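Cj0977 (Campylobacter jejuni, PDB 3BNV) is of unknown function but is a sigma28-regulated, nonflagellar virulence protein that adopts a hot-dog fold and assembles as a pair of subunits. Local coordinates at residues A[11-16]-A[38-43]; A[29-34]-A[74-79]; A[65-70]-A[94-99]; A[98-103]-A[132-137]; A[117-122]-A[143-148]. All coordinates share one frame; numbering follows the deposited sequence.

Interaction 1 of 5, residues A[11-16]-A[38-43]; sequences EYASAE and TIIEID
Tyr12 and Ala13, in the loop that leads into helix 15-22, pack against Ile40 of the edge strand 38-43. The contact is apolar and rests on the longer branch of Ile40: CG1 lies roughly anti to the backbone N (chi1 -151°), and the chain runs on extended, so that CD1 reaches furthest toward the loop. There it meets the CB of Tyr12, with Tyr12 CB and Ile40 CD1 4.2 Å apart, while the methyl of Ala13 sits over the branch itself. The separation modelled between that methyl and Ile40 CG1 is too small for two carbons and is doubtful in detail. A small residue suits this place because the backbones run close, Ala13 CA and Ile40 CA being 6.3 Å apart, and the branched isoleucine offers it a broad hydrocarbon surface.

Polar groups act beside this packing rather than within it. Ser14 is the N-cap of helix 15-22, its OG bonded to the backbone N of Asp17, so the chain turns into the helix just after the apolar contact. On the strand, Ile40 and Glu41 both face Lys48 in a classic beta bulge.

The phenol of Tyr12 leads away from Ile40 to Val105 and Glu107 on strand 105-112. Ala13 also touches Ile18 of helix 15-22, and Ile40 packs on Lys48 and Ile50, placing the N-terminal loop and helix beside the end of the sheet formed by strands 38-43, 46-52 and 105-112.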
# COMPACT_ATOMS: atom_id res chain seq x y z
N GLU A 11 -14.81 -19.28 1.21
CA GLU A 11 -15.82 -19.60 2.20
C GLU A 11 -16.21 -18.31 2.95
O GLU A 11 -16.68 -18.37 4.09
CB GLU A 11 -15.21 -20.60 3.18
CG GLU A 11 -13.73 -20.36 3.42
CD GLU A 11 -13.20 -21.08 4.65
OE1 GLU A 11 -13.74 -20.87 5.76
OE2 GLU A 11 -12.23 -21.86 4.50
N TYR A 12 -15.98 -17.15 2.34
CA TYR A 12 -16.31 -15.88 2.98
C TYR A 12 -17.40 -15.12 2.24
O TYR A 12 -17.96 -14.15 2.77
CB TYR A 12 -15.08 -14.99 3.07
CG TYR A 12 -14.00 -15.48 4.00
CD1 TYR A 12 -13.92 -15.02 5.30
CD2 TYR A 12 -13.05 -16.38 3.55
CE1 TYR A 12 -12.92 -15.44 6.14
CE2 TYR A 12 -12.05 -16.83 4.38
CZ TYR A 12 -11.99 -16.37 5.67
OH TYR A 12 -10.99 -16.83 6.50
N ALA A 13 -17.68 -15.54 1.01
CA ALA A 13 -18.74 -14.93 0.22
C ALA A 13 -19.17 -15.85 -0.90
O ALA A 13 -18.34 -16.52 -1.51
CB ALA A 13 -18.29 -13.61 -0.36
N SER A 14 -20.47 -15.84 -1.19
CA SER A 14 -21.02 -16.70 -2.22
C SER A 14 -20.46 -16.32 -3.58
O SER A 14 -20.00 -15.21 -3.79
CB SER A 14 -22.56 -16.63 -2.22
OG SER A 14 -23.05 -15.36 -2.62
N ALA A 15 -20.49 -17.27 -4.52
CA ALA A 15 -20.14 -16.94 -5.90
C ALA A 15 -21.04 -15.80 -6.42
O ALA A 15 -20.58 -14.89 -7.11
CB ALA A 15 -20.25 -18.16 -6.78
N GLU A 16 -22.32 -15.87 -6.06
CA GLU A 16 -23.28 -14.83 -6.40
C GLU A 16 -22.80 -13.45 -5.92
O GLU A 16 -22.46 -12.58 -6.74
CB GLU A 16 -24.65 -15.16 -5.80
CG GLU A 16 -25.76 -14.18 -6.20
CD GLU A 16 -27.01 -14.35 -5.27
OE1 GLU A 16 -27.92 -13.44 -5.26
OE2 GLU A 16 -27.07 -15.38 -4.55
N THR A 38 -10.39 -8.98 -2.82
CA THR A 38 -11.62 -9.00 -3.59
C THR A 38 -12.76 -8.32 -2.85
O THR A 38 -12.95 -8.51 -1.66
CB THR A 38 -12.03 -10.43 -3.84
OG1 THR A 38 -11.01 -11.07 -4.61
CG2 THR A 38 -13.33 -10.49 -4.55
N ILE A 39 -13.53 -7.52 -3.57
CA ILE A 39 -14.69 -6.85 -2.99
C ILE A 39 -15.83 -7.84 -2.93
O ILE A 39 -16.12 -8.52 -3.91
CB ILE A 39 -15.10 -5.65 -3.82
CG1 ILE A 39 -13.89 -4.80 -4.16
CG2 ILE A 39 -16.14 -4.82 -3.08
CD1 ILE A 39 -13.23 -4.16 -2.95
N ILE A 40 -16.48 -7.91 -1.79
CA ILE A 40 -17.31 -9.05 -1.40
C ILE A 40 -18.74 -8.54 -1.13
O ILE A 40 -19.69 -9.31 -1.08
CB ILE A 40 -16.64 -9.65 -0.12
CG1 ILE A 40 -16.84 -11.11 0.04
CG2 ILE A 40 -17.17 -9.07 1.15
CD1 ILE A 40 -16.72 -11.44 1.52
N GLU A 41 -18.85 -7.23 -0.96
CA GLU A 41 -20.13 -6.58 -0.75
C GLU A 41 -19.98 -5.07 -0.93
O GLU A 41 -18.95 -4.48 -0.55
CB GLU A 41 -20.70 -6.91 0.62
CG GLU A 41 -21.85 -6.04 1.02
CD GLU A 41 -22.59 -6.57 2.23
OE1 GLU A 41 -23.71 -6.04 2.48
OE2 GLU A 41 -22.08 -7.50 2.93
N ILE A 42 -20.98 -4.46 -1.55
CA ILE A 42 -20.99 -3.00 -1.67
C ILE A 42 -22.38 -2.46 -1.56
O ILE A 42 -23.34 -3.16 -1.74
CB ILE A 42 -20.33 -2.46 -2.94
CG1 ILE A 42 -21.29 -2.52 -4.12
CG2 ILE A 42 -19.07 -3.20 -3.28
CD1 ILE A 42 -20.72 -1.78 -5.31
N ASP A 43 -22.47 -1.18 -1.24
CA ASP A 43 -23.72 -0.50 -1.02
C ASP A 43 -23.36 0.98 -1.00
O ASP A 43 -22.17 1.36 -1.05
CB ASP A 43 -24.31 -0.91 0.34
CG ASP A 43 -25.86 -0.91 0.37
OD1 ASP A 43 -26.41 -1.49 1.33
OD2 ASP A 43 -26.54 -0.36 -0.54

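Interaction 2 of 5, residues A[29-34]-A[74-79]; sequences PELNTS and ANYVAQ
The backbone bond from Ala78 N to Ala74 O, 2.9 Å, belongs to the turn of helix 67-82 from which Tyr76 reaches across to Leu31 and Thr33. This is the long helix of the hot-dog fold, the one the curved antiparallel sheet wraps around, and the segment 29-34 passes along its side. With CG anti to the backbone N (chi1 -175°), the tyrosine ring is carried outward from the helix and presents one face to Leu31.

Leu31 covers that face. Its CD1 stands 3.7 Å from the ring centroid and 22° off the normal, a CH-pi contact displaced toward the CD2 side of the ring, where Leu31 CD1 and Tyr76 CD2 are 3.4 Å apart. The two side chains run past each other in opposite directions. Leucine suits the place because the end of its branch can point the C-H groups of a methyl at a buried aromatic face, and tyrosine because it is long enough to span from the helix to the segment beside it.

One turn along, Gln79 NE2 gives a weak hydrogen bond to Asn75 OD1, and Gln79 OE1 is bonded to Ser87. Phe66 of the second subunit packs on Leu31, Asn75 and Gln79, so the flank of the helix that carries Asn75 and Gln79 lies, together with Leu31, at the dimer interface. At the far end of the ring, the methyl of Thr33 closes the contact, its CG2 4.1 Å from Tyr76 OH.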
# COMPACT_ATOMS: atom_id res chain seq x y z
N PRO A 29 -11.03 -0.97 -12.27
CA PRO A 29 -11.51 -2.14 -12.99
C PRO A 29 -10.40 -3.12 -13.30
O PRO A 29 -10.66 -4.31 -13.55
CB PRO A 29 -12.05 -1.55 -14.30
CG PRO A 29 -11.42 -0.19 -14.40
CD PRO A 29 -11.20 0.29 -13.02
N GLU A 30 -9.16 -2.64 -13.29
CA GLU A 30 -8.06 -3.41 -13.85
C GLU A 30 -7.12 -3.88 -12.77
O GLU A 30 -6.10 -4.49 -13.06
CB GLU A 30 -7.33 -2.53 -14.85
CG GLU A 30 -6.54 -3.31 -15.83
CD GLU A 30 -7.40 -3.89 -16.93
OE1 GLU A 30 -8.62 -4.07 -16.71
OE2 GLU A 30 -6.84 -4.16 -18.01
N LEU A 31 -7.46 -3.60 -11.52
CA LEU A 31 -6.58 -3.87 -10.40
C LEU A 31 -6.34 -5.36 -10.23
O LEU A 31 -7.25 -6.16 -10.39
CB LEU A 31 -7.20 -3.33 -9.12
CG LEU A 31 -6.30 -2.69 -8.07
CD1 LEU A 31 -7.00 -2.78 -6.71
CD2 LEU A 31 -4.92 -3.29 -8.01
N ASN A 32 -5.12 -5.74 -9.90
CA ASN A 32 -4.85 -7.13 -9.60
C ASN A 32 -5.43 -7.61 -8.25
O ASN A 32 -4.86 -7.38 -7.18
CB ASN A 32 -3.37 -7.41 -9.66
CG ASN A 32 -3.10 -8.85 -9.52
OD1 ASN A 32 -2.03 -9.33 -9.85
ND2 ASN A 32 -4.09 -9.57 -9.06
N THR A 33 -6.55 -8.31 -8.31
CA THR A 33 -7.30 -8.64 -7.11
C THR A 33 -6.56 -9.67 -6.25
O THR A 33 -6.99 -9.95 -5.11
CB THR A 33 -8.73 -9.17 -7.41
OG1 THR A 33 -8.67 -10.38 -8.16
CG2 THR A 33 -9.53 -8.18 -8.22
N SER A 34 -5.48 -10.24 -6.78
CA SER A 34 -4.68 -11.23 -6.05
C SER A 34 -3.74 -10.53 -5.07
O SER A 34 -3.17 -11.19 -4.18
CB SER A 34 -3.80 -12.03 -7.01
OG SER A 34 -4.57 -12.87 -7.85
N ALA A 74 -6.87 -1.95 1.96
CA ALA A 74 -7.66 -0.85 2.50
C ALA A 74 -7.93 0.22 1.44
O ALA A 74 -9.03 0.79 1.35
CB ALA A 74 -6.95 -0.26 3.68
N ASN A 75 -6.92 0.49 0.64
CA ASN A 75 -7.01 1.43 -0.44
C ASN A 75 -8.10 0.99 -1.43
O ASN A 75 -8.94 1.79 -1.89
CB ASN A 75 -5.62 1.53 -1.07
CG ASN A 75 -5.52 2.54 -2.18
OD1 ASN A 75 -6.53 3.08 -2.67
ND2 ASN A 75 -4.30 2.78 -2.61
N TYR A 76 -8.13 -0.29 -1.73
CA TYR A 76 -9.11 -0.81 -2.67
C TYR A 76 -10.54 -0.73 -2.09
O TYR A 76 -11.43 -0.14 -2.70
CB TYR A 76 -8.68 -2.20 -3.10
CG TYR A 76 -9.49 -2.90 -4.15
CD1 TYR A 76 -9.68 -4.26 -4.09
CD2 TYR A 76 -10.02 -2.22 -5.22
CE1 TYR A 76 -10.41 -4.93 -5.05
CE2 TYR A 76 -10.76 -2.89 -6.19
CZ TYR A 76 -10.95 -4.24 -6.10
OH TYR A 76 -11.67 -4.92 -7.06
N VAL A 77 -10.77 -1.29 -0.92
CA VAL A 77 -12.12 -1.26 -0.35
C VAL A 77 -12.60 0.19 -0.02
O VAL A 77 -13.79 0.48 -0.12
CB VAL A 77 -12.28 -2.22 0.85
CG1 VAL A 77 -11.71 -1.63 2.11
CG2 VAL A 77 -13.70 -2.50 1.08
N ALA A 78 -11.71 1.09 0.34
CA ALA A 78 -12.11 2.50 0.47
C ALA A 78 -12.69 3.03 -0.83
O ALA A 78 -13.76 3.65 -0.85
CB ALA A 78 -10.94 3.38 0.87
N GLN A 79 -11.98 2.82 -1.93
CA GLN A 79 -12.50 3.29 -3.20
C GLN A 79 -13.78 2.57 -3.56
O GLN A 79 -14.67 3.17 -4.12
CB GLN A 79 -11.48 3.15 -4.31
CG GLN A 79 -10.25 4.02 -4.12
CD GLN A 79 -9.53 4.24 -5.42
OE1 GLN A 79 -10.03 4.93 -6.29
NE2 GLN A 79 -8.36 3.63 -5.58

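Interaction 3 of 5, residues A[65-70]-A[94-99]; sequences IFDAFI and CFFYAP
The first torsion of Phe96, with CG anti to the carbonyl carbon (chi1 -59°), swings its ring against Asp67 so that one face lies on the aspartate CB, while the similar torsion of Asp67 (chi1 -66°) sends the carboxylate toward Pro99. The contact joins the start of the long hot-dog helix, 67-82, to the end of strand 87-96. Asp67 CB lies 4.1 Å from Phe96 CE2, and the carboxylate is turned 52° from the ring plane.

Ile70, one turn further along the helix, comes instead at the ring edge near its plane, a place that a slender extended branch can fill. Pro99, where the chain has left the strand, lies beside the carboxylate.

Asp67 is buried, but its OD1 accepts a hydrogen bond from the backbone N of Ile89 in the second subunit, which suits an acidic residue here. Cys94 and Phe95 pair with a strand of that subunit, so the sheet continues through the dimer. On the ring edge, Ile70 CD1 is 4.1 Å from Phe96 CD2.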
# COMPACT_ATOMS: atom_id res chain seq x y z
N ILE A 65 4.06 -10.69 6.44
CA ILE A 65 3.45 -10.07 5.30
C ILE A 65 3.76 -8.58 5.30
O ILE A 65 3.46 -7.89 6.27
CB ILE A 65 1.93 -10.29 5.34
CG1 ILE A 65 1.63 -11.78 5.37
CG2 ILE A 65 1.25 -9.67 4.16
CD1 ILE A 65 1.74 -12.50 3.99
N PHE A 66 4.34 -8.09 4.21
CA PHE A 66 4.68 -6.69 4.08
C PHE A 66 3.45 -5.86 4.34
O PHE A 66 2.40 -6.11 3.74
CB PHE A 66 5.16 -6.41 2.68
CG PHE A 66 5.85 -5.10 2.51
CD1 PHE A 66 5.52 -4.25 1.46
CD2 PHE A 66 6.89 -4.74 3.36
CE1 PHE A 66 6.19 -3.06 1.27
CE2 PHE A 66 7.57 -3.55 3.18
CZ PHE A 66 7.21 -2.70 2.14
N ASP A 67 3.56 -4.87 5.22
CA ASP A 67 2.41 -4.10 5.65
C ASP A 67 1.67 -3.39 4.51
O ASP A 67 0.44 -3.23 4.55
CB ASP A 67 2.82 -3.11 6.73
CG ASP A 67 3.27 -3.80 8.03
OD1 ASP A 67 4.46 -3.66 8.45
OD2 ASP A 67 2.43 -4.47 8.67
N ALA A 68 2.39 -2.99 3.47
CA ALA A 68 1.78 -2.27 2.36
C ALA A 68 0.64 -3.02 1.70
O ALA A 68 -0.27 -2.42 1.13
CB ALA A 68 2.81 -1.90 1.34
N PHE A 69 0.66 -4.34 1.76
CA PHE A 69 -0.44 -5.10 1.16
C PHE A 69 -1.71 -4.92 1.95
O PHE A 69 -2.80 -4.94 1.39
CB PHE A 69 -0.08 -6.57 0.98
CG PHE A 69 1.01 -6.76 0.01
CD1 PHE A 69 0.77 -6.62 -1.34
CD2 PHE A 69 2.31 -6.94 0.44
CE1 PHE A 69 1.77 -6.74 -2.26
CE2 PHE A 69 3.33 -7.06 -0.46
CZ PHE A 69 3.07 -6.96 -1.82
N ILE A 70 -1.57 -4.71 3.25
CA ILE A 70 -2.75 -4.45 4.03
C ILE A 70 -3.26 -3.10 3.57
O ILE A 70 -4.47 -2.93 3.37
CB ILE A 70 -2.43 -4.36 5.50
CG1 ILE A 70 -1.75 -5.63 5.97
CG2 ILE A 70 -3.66 -4.13 6.30
CD1 ILE A 70 -1.08 -5.39 7.36
N CYS A 94 -3.16 5.77 8.78
CA CYS A 94 -3.39 4.37 9.19
C CYS A 94 -2.69 3.96 10.47
O CYS A 94 -1.61 4.47 10.79
CB CYS A 94 -2.93 3.38 8.12
SG CYS A 94 -3.47 3.76 6.48
N PHE A 95 -3.31 3.01 11.16
CA PHE A 95 -2.69 2.27 12.27
C PHE A 95 -2.62 0.79 11.88
O PHE A 95 -3.61 0.20 11.45
CB PHE A 95 -3.50 2.42 13.56
CG PHE A 95 -3.63 3.83 14.04
CD1 PHE A 95 -2.65 4.40 14.84
CD2 PHE A 95 -4.72 4.63 13.63
CE1 PHE A 95 -2.76 5.72 15.25
CE2 PHE A 95 -4.83 5.95 14.04
CZ PHE A 95 -3.85 6.49 14.84
N PHE A 96 -1.45 0.21 12.06
CA PHE A 96 -1.23 -1.21 11.88
C PHE A 96 -0.97 -1.83 13.23
O PHE A 96 0.15 -1.81 13.70
CB PHE A 96 0.02 -1.43 11.05
CG PHE A 96 -0.04 -0.79 9.70
CD1 PHE A 96 0.40 0.50 9.50
CD2 PHE A 96 -0.50 -1.49 8.63
CE1 PHE A 96 0.36 1.07 8.26
CE2 PHE A 96 -0.55 -0.93 7.39
CZ PHE A 96 -0.11 0.34 7.20
N TYR A 97 -1.98 -2.41 13.85
CA TYR A 97 -1.85 -2.88 15.24
C TYR A 97 -1.01 -4.14 15.37
O TYR A 97 -0.39 -4.38 16.38
CB TYR A 97 -3.23 -3.14 15.86
CG TYR A 97 -4.14 -1.94 15.85
CD1 TYR A 97 -3.79 -0.77 16.51
CD2 TYR A 97 -5.35 -1.97 15.18
CE1 TYR A 97 -4.62 0.34 16.51
CE2 TYR A 97 -6.19 -0.86 15.17
CZ TYR A 97 -5.82 0.30 15.84
OH TYR A 97 -6.64 1.40 15.85
N ALA A 98 -0.99 -4.95 14.33
CA ALA A 98 -0.24 -6.19 14.34
C ALA A 98 -0.03 -6.61 12.91
O ALA A 98 -0.90 -6.41 12.06
CB ALA A 98 -0.99 -7.23 15.09
N PRO A 99 1.12 -7.22 12.61
CA PRO A 99 1.35 -7.62 11.22
C PRO A 99 0.64 -8.90 10.91
O PRO A 99 0.41 -9.70 11.80
CB PRO A 99 2.85 -7.85 11.18
CG PRO A 99 3.15 -8.34 12.56
CD PRO A 99 2.25 -7.58 13.49

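Interaction 4 of 5, residues A[98-103]-A[132-137]; sequences APLKLG and IKMFEG
Met134, a selenomethionine on strand 132-143, folds its terminal methyl onto Ala98 and Leu100 in the segment that follows strand 87-96 of the hot-dog sheet. The apolar part of the contact centres on this CE. The side chain bends at both chi2 and chi3 (-64° and -80°), which curls Met134 CE back toward the loop, 3.8 Å from Ala98 CB and 3.9 Å from Leu100 CD1. CE also lies beside the carbonyl of Pro99. A flexible, unbranched side chain suits this site, since it can follow the shape of an irregular backbone, and the small alanine lets the two chains come close.

Among polar contacts, the backbones of Tyr97 and Met134 are hydrogen-bonded just before the loop diverges. Where it departs, a water takes over and donates to both Ala98 O and Met134 O. On the other side of strand 132-143, Met134 and Phe135 face Gly127 together in a classic beta bulge.

A salt bridge within the strand links Lys133 and Glu136, the ammonium standing above the carboxylate plane, and Glu136 OE1 is also bonded to Tyr97 OH. The bridging water lies 2.5 Å from Ala98 O and 2.9 Å from Met134 O.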
# COMPACT_ATOMS: atom_id res chain seq x y z
N ALA A 98 -0.99 -4.95 14.33
CA ALA A 98 -0.24 -6.19 14.34
C ALA A 98 -0.03 -6.61 12.91
O ALA A 98 -0.90 -6.41 12.06
CB ALA A 98 -0.99 -7.23 15.09
N PRO A 99 1.12 -7.22 12.61
CA PRO A 99 1.35 -7.62 11.22
C PRO A 99 0.64 -8.90 10.91
O PRO A 99 0.41 -9.70 11.80
CB PRO A 99 2.85 -7.85 11.18
CG PRO A 99 3.15 -8.34 12.56
CD PRO A 99 2.25 -7.58 13.49
N LEU A 100 0.29 -9.10 9.65
CA LEU A 100 -0.29 -10.36 9.19
C LEU A 100 0.76 -11.45 9.03
O LEU A 100 1.95 -11.17 8.87
CB LEU A 100 -1.03 -10.16 7.88
CG LEU A 100 -2.49 -9.78 8.14
CD1 LEU A 100 -2.58 -8.42 8.78
CD2 LEU A 100 -3.29 -9.79 6.86
N LYS A 101 0.29 -12.69 9.08
CA LYS A 101 1.10 -13.86 8.93
C LYS A 101 0.61 -14.60 7.69
O LYS A 101 -0.60 -14.67 7.45
CB LYS A 101 0.93 -14.72 10.19
CG LYS A 101 1.68 -16.02 10.17
CD LYS A 101 2.51 -16.23 11.43
CE LYS A 101 1.77 -16.98 12.52
NZ LYS A 101 2.59 -17.03 13.76
N LEU A 102 1.53 -15.14 6.89
CA LEU A 102 1.14 -15.90 5.70
C LEU A 102 0.14 -16.99 6.08
O LEU A 102 0.39 -17.74 7.01
CB LEU A 102 2.35 -16.52 5.01
CG LEU A 102 2.11 -17.42 3.81
CD1 LEU A 102 1.35 -16.73 2.72
CD2 LEU A 102 3.43 -17.88 3.27
N GLY A 103 -0.97 -17.05 5.37
CA GLY A 103 -2.06 -17.96 5.72
C GLY A 103 -3.26 -17.24 6.32
O GLY A 103 -4.38 -17.75 6.33
N ILE A 132 -9.79 -10.48 15.69
CA ILE A 132 -8.83 -9.50 16.14
C ILE A 132 -8.72 -8.33 15.17
O ILE A 132 -8.48 -8.51 13.98
CB ILE A 132 -7.45 -10.18 16.33
CG1 ILE A 132 -7.51 -11.19 17.48
CG2 ILE A 132 -6.33 -9.17 16.59
CD1 ILE A 132 -6.24 -12.01 17.57
N LYS A 133 -8.92 -7.12 15.68
CA LYS A 133 -8.74 -5.93 14.86
C LYS A 133 -7.24 -5.68 14.65
O LYS A 133 -6.49 -5.48 15.59
CB LYS A 133 -9.43 -4.72 15.50
CG LYS A 133 -9.30 -3.45 14.68
CD LYS A 133 -9.58 -2.21 15.52
CE LYS A 133 -11.08 -1.94 15.63
NZ LYS A 133 -11.47 -0.50 15.88
N MSE A 134 -6.81 -5.71 13.40
CA MSE A 134 -5.40 -5.64 13.02
C MSE A 134 -5.03 -4.27 12.45
O MSE A 134 -3.87 -3.84 12.49
CB MSE A 134 -5.12 -6.61 11.86
CG MSE A 134 -5.48 -8.04 12.09
SE MSE A 134 -4.51 -9.01 13.52
CE MSE A 134 -2.82 -9.43 12.55
N PHE A 135 -6.01 -3.62 11.83
CA PHE A 135 -5.75 -2.43 11.08
C PHE A 135 -6.93 -1.47 11.16
O PHE A 135 -8.10 -1.88 11.16
CB PHE A 135 -5.41 -2.80 9.62
CG PHE A 135 -5.40 -1.64 8.68
CD1 PHE A 135 -4.23 -0.92 8.47
CD2 PHE A 135 -6.53 -1.26 8.01
CE1 PHE A 135 -4.18 0.19 7.57
CE2 PHE A 135 -6.51 -0.16 7.11
CZ PHE A 135 -5.32 0.57 6.90
N GLU A 136 -6.60 -0.19 11.22
CA GLU A 136 -7.61 0.86 11.31
C GLU A 136 -7.07 2.08 10.54
O GLU A 136 -5.90 2.44 10.68
CB GLU A 136 -7.88 1.16 12.78
CG GLU A 136 -9.11 2.00 13.07
CD GLU A 136 -9.78 1.66 14.41
OE1 GLU A 136 -9.18 0.99 15.29
OE2 GLU A 136 -10.94 2.08 14.59
N GLY A 137 -7.90 2.69 9.71
CA GLY A 137 -7.42 3.82 8.94
C GLY A 137 -8.48 4.72 8.32
O GLY A 137 -9.62 4.31 8.09
O HOH W 1 -2.07 -4.88 10.54

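Interaction 5 of 5, residues A[117-122]-A[143-148]; sequences TSKKRD and STDEHI
Lys119 reaches along Ser143 to Asp145, linking the residue just before strand 120-129 to the end of strand 132-143 and the segment after it. Lys119 CB lies 3.5 Å from Ser143 O, and CG and CD keep beside the same carbonyl, Lys119 CD at 3.4 Å from Ser143 O. CE already lies beside Asp145 OD1. The chain is extended as far as CE and then turns at chi4 (-64°), which swings NZ onto the carboxylate. There Lys119 NZ and Asp145 OD1, 2.6 Å apart, form a salt bridge, with the ammonium 38° out of the carboxylate plane and the two side chains crossing nearly at a right angle. Lysine fits because its long aliphatic part can lie along a backbone while its charge meets a partner beyond, and both residues are exposed at the surface.

Beneath the side chain, Ser143 N donates to Lys119 O over 3.1 Å, tilted from the carbonyl plane. Ser118 OG accepts from Lys120 N at 2.9 Å in an ST turn that shapes the entry to the strand. Further along, His147 is hydrogen-bonded to Asp60 of the second subunit.

Backbone pairing of Arg121 with Val141 carries on from the Lys119-Ser143 bond, as expected at the open end of an antiparallel beta hairpin, here strands 120-129 and 132-143 of the hot-dog sheet.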
# COMPACT_ATOMS: atom_id res chain seq x y z
N THR A 117 -22.46 16.12 -1.36
CA THR A 117 -22.08 17.33 -2.11
C THR A 117 -20.67 17.22 -2.68
O THR A 117 -20.48 17.18 -3.90
CB THR A 117 -22.20 18.66 -1.28
OG1 THR A 117 -21.04 18.82 -0.44
CG2 THR A 117 -23.49 18.68 -0.43
N SER A 118 -19.69 17.16 -1.79
CA SER A 118 -18.30 17.23 -2.17
C SER A 118 -17.79 15.99 -2.93
O SER A 118 -18.24 14.88 -2.68
CB SER A 118 -17.44 17.53 -0.92
OG SER A 118 -16.05 17.38 -1.19
N LYS A 119 -16.87 16.19 -3.86
CA LYS A 119 -16.15 15.09 -4.53
C LYS A 119 -15.01 14.50 -3.67
O LYS A 119 -14.47 13.44 -4.00
CB LYS A 119 -15.58 15.56 -5.88
CG LYS A 119 -16.63 15.93 -6.90
CD LYS A 119 -15.97 16.57 -8.10
CE LYS A 119 -17.02 16.98 -9.14
NZ LYS A 119 -17.71 15.78 -9.68
N LYS A 120 -14.67 15.19 -2.58
CA LYS A 120 -13.69 14.71 -1.62
C LYS A 120 -14.40 14.04 -0.43
O LYS A 120 -15.23 14.66 0.25
CB LYS A 120 -12.79 15.87 -1.18
CG LYS A 120 -11.83 15.57 -0.02
CD LYS A 120 -11.16 16.85 0.50
CE LYS A 120 -10.31 16.54 1.74
NZ LYS A 120 -9.08 17.42 1.92
N ARG A 121 -14.08 12.76 -0.22
CA ARG A 121 -14.74 11.92 0.78
C ARG A 121 -13.74 11.29 1.74
O ARG A 121 -12.65 10.86 1.32
CB ARG A 121 -15.45 10.77 0.08
CG ARG A 121 -16.19 11.13 -1.17
CD ARG A 121 -17.49 11.86 -0.84
NE ARG A 121 -18.19 11.21 0.26
CZ ARG A 121 -19.18 10.34 0.11
NH1 ARG A 121 -19.60 9.99 -1.09
NH2 ARG A 121 -19.76 9.81 1.17
N ASP A 122 -14.13 11.21 3.02
CA ASP A 122 -13.33 10.52 4.05
C ASP A 122 -13.91 9.12 4.28
O ASP A 122 -15.10 8.97 4.48
CB ASP A 122 -13.32 11.32 5.37
CG ASP A 122 -12.81 12.75 5.18
OD1 ASP A 122 -11.98 12.98 4.26
OD2 ASP A 122 -13.22 13.67 5.95
N SER A 143 -13.01 12.23 -6.43
CA SER A 143 -13.45 11.77 -7.75
C SER A 143 -13.57 12.90 -8.76
O SER A 143 -13.65 14.08 -8.41
CB SER A 143 -14.73 10.94 -7.68
OG SER A 143 -15.78 11.64 -7.05
N THR A 144 -13.55 12.54 -10.02
CA THR A 144 -13.74 13.55 -11.03
C THR A 144 -14.78 13.06 -12.02
O THR A 144 -15.13 11.87 -12.03
CB THR A 144 -12.40 13.94 -11.68
OG1 THR A 144 -11.70 12.76 -12.09
CG2 THR A 144 -11.53 14.69 -10.68
N ASP A 145 -15.32 13.98 -12.82
CA ASP A 145 -16.34 13.60 -13.80
C ASP A 145 -15.66 12.98 -15.00
O ASP A 145 -16.26 12.19 -15.72
CB ASP A 145 -17.23 14.79 -14.20
CG ASP A 145 -17.78 15.56 -12.99
OD1 ASP A 145 -16.95 16.06 -12.19
OD2 ASP A 145 -19.02 15.69 -12.84
N GLU A 146 -14.38 13.32 -15.20
CA GLU A 146 -13.56 12.68 -16.24
C GLU A 146 -12.26 12.07 -15.70
O GLU A 146 -11.85 12.37 -14.59
CB GLU A 146 -13.28 13.66 -17.38
CG GLU A 146 -14.52 13.89 -18.24
CD GLU A 146 -14.51 15.21 -19.01
OE1 GLU A 146 -13.42 15.66 -19.47
OE2 GLU A 146 -15.61 15.79 -19.18
N HIS A 147 -11.63 11.21 -16.49
CA HIS A 147 -10.42 10.56 -16.03
C HIS A 147 -9.35 11.58 -15.75
O HIS A 147 -9.15 12.50 -16.54
CB HIS A 147 -9.89 9.55 -17.03
CG HIS A 147 -8.79 8.72 -16.48
ND1 HIS A 147 -7.48 9.15 -16.44
CD2 HIS A 147 -8.80 7.51 -15.87
CE1 HIS A 147 -6.74 8.24 -15.85
NE2 HIS A 147 -7.51 7.23 -15.50
N ILE A 148 -8.63 11.41 -14.65
CA ILE A 148 -7.68 12.43 -14.22
C ILE A 148 -6.62 12.86 -15.25
O ILE A 148 -6.26 14.03 -15.28
CB ILE A 148 -7.02 12.10 -12.83
CG1 ILE A 148 -6.32 13.34 -12.25
CG2 ILE A 148 -6.06 10.92 -12.91
CD1 ILE A 148 -6.24 13.34 -10.73

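In the fold
The five contacts trace the hot-dog plan of one long helix held by an antiparallel sheet. Interactions 1 and 2 alternate along the chain and touch where Ile39 packs on Tyr76. Interactions 2 and 3 both use helix 67-82, their centres about 16 Å apart. Interaction 4 takes up where interaction 3 ends, sharing Ala98 and Pro99, with centres about 6 Å apart. Interactions 4 and 5 cross along the chain, yet lie about 30 Å apart between centres, on opposite sides of the chain's centre; Ser143 of interaction 5 ends the strand 132-143 used by interaction 4. Interactions 2 to 5 also touch the second subunit, so the helix, strand 87-96 and the C-terminal segment all contribute to the dimer.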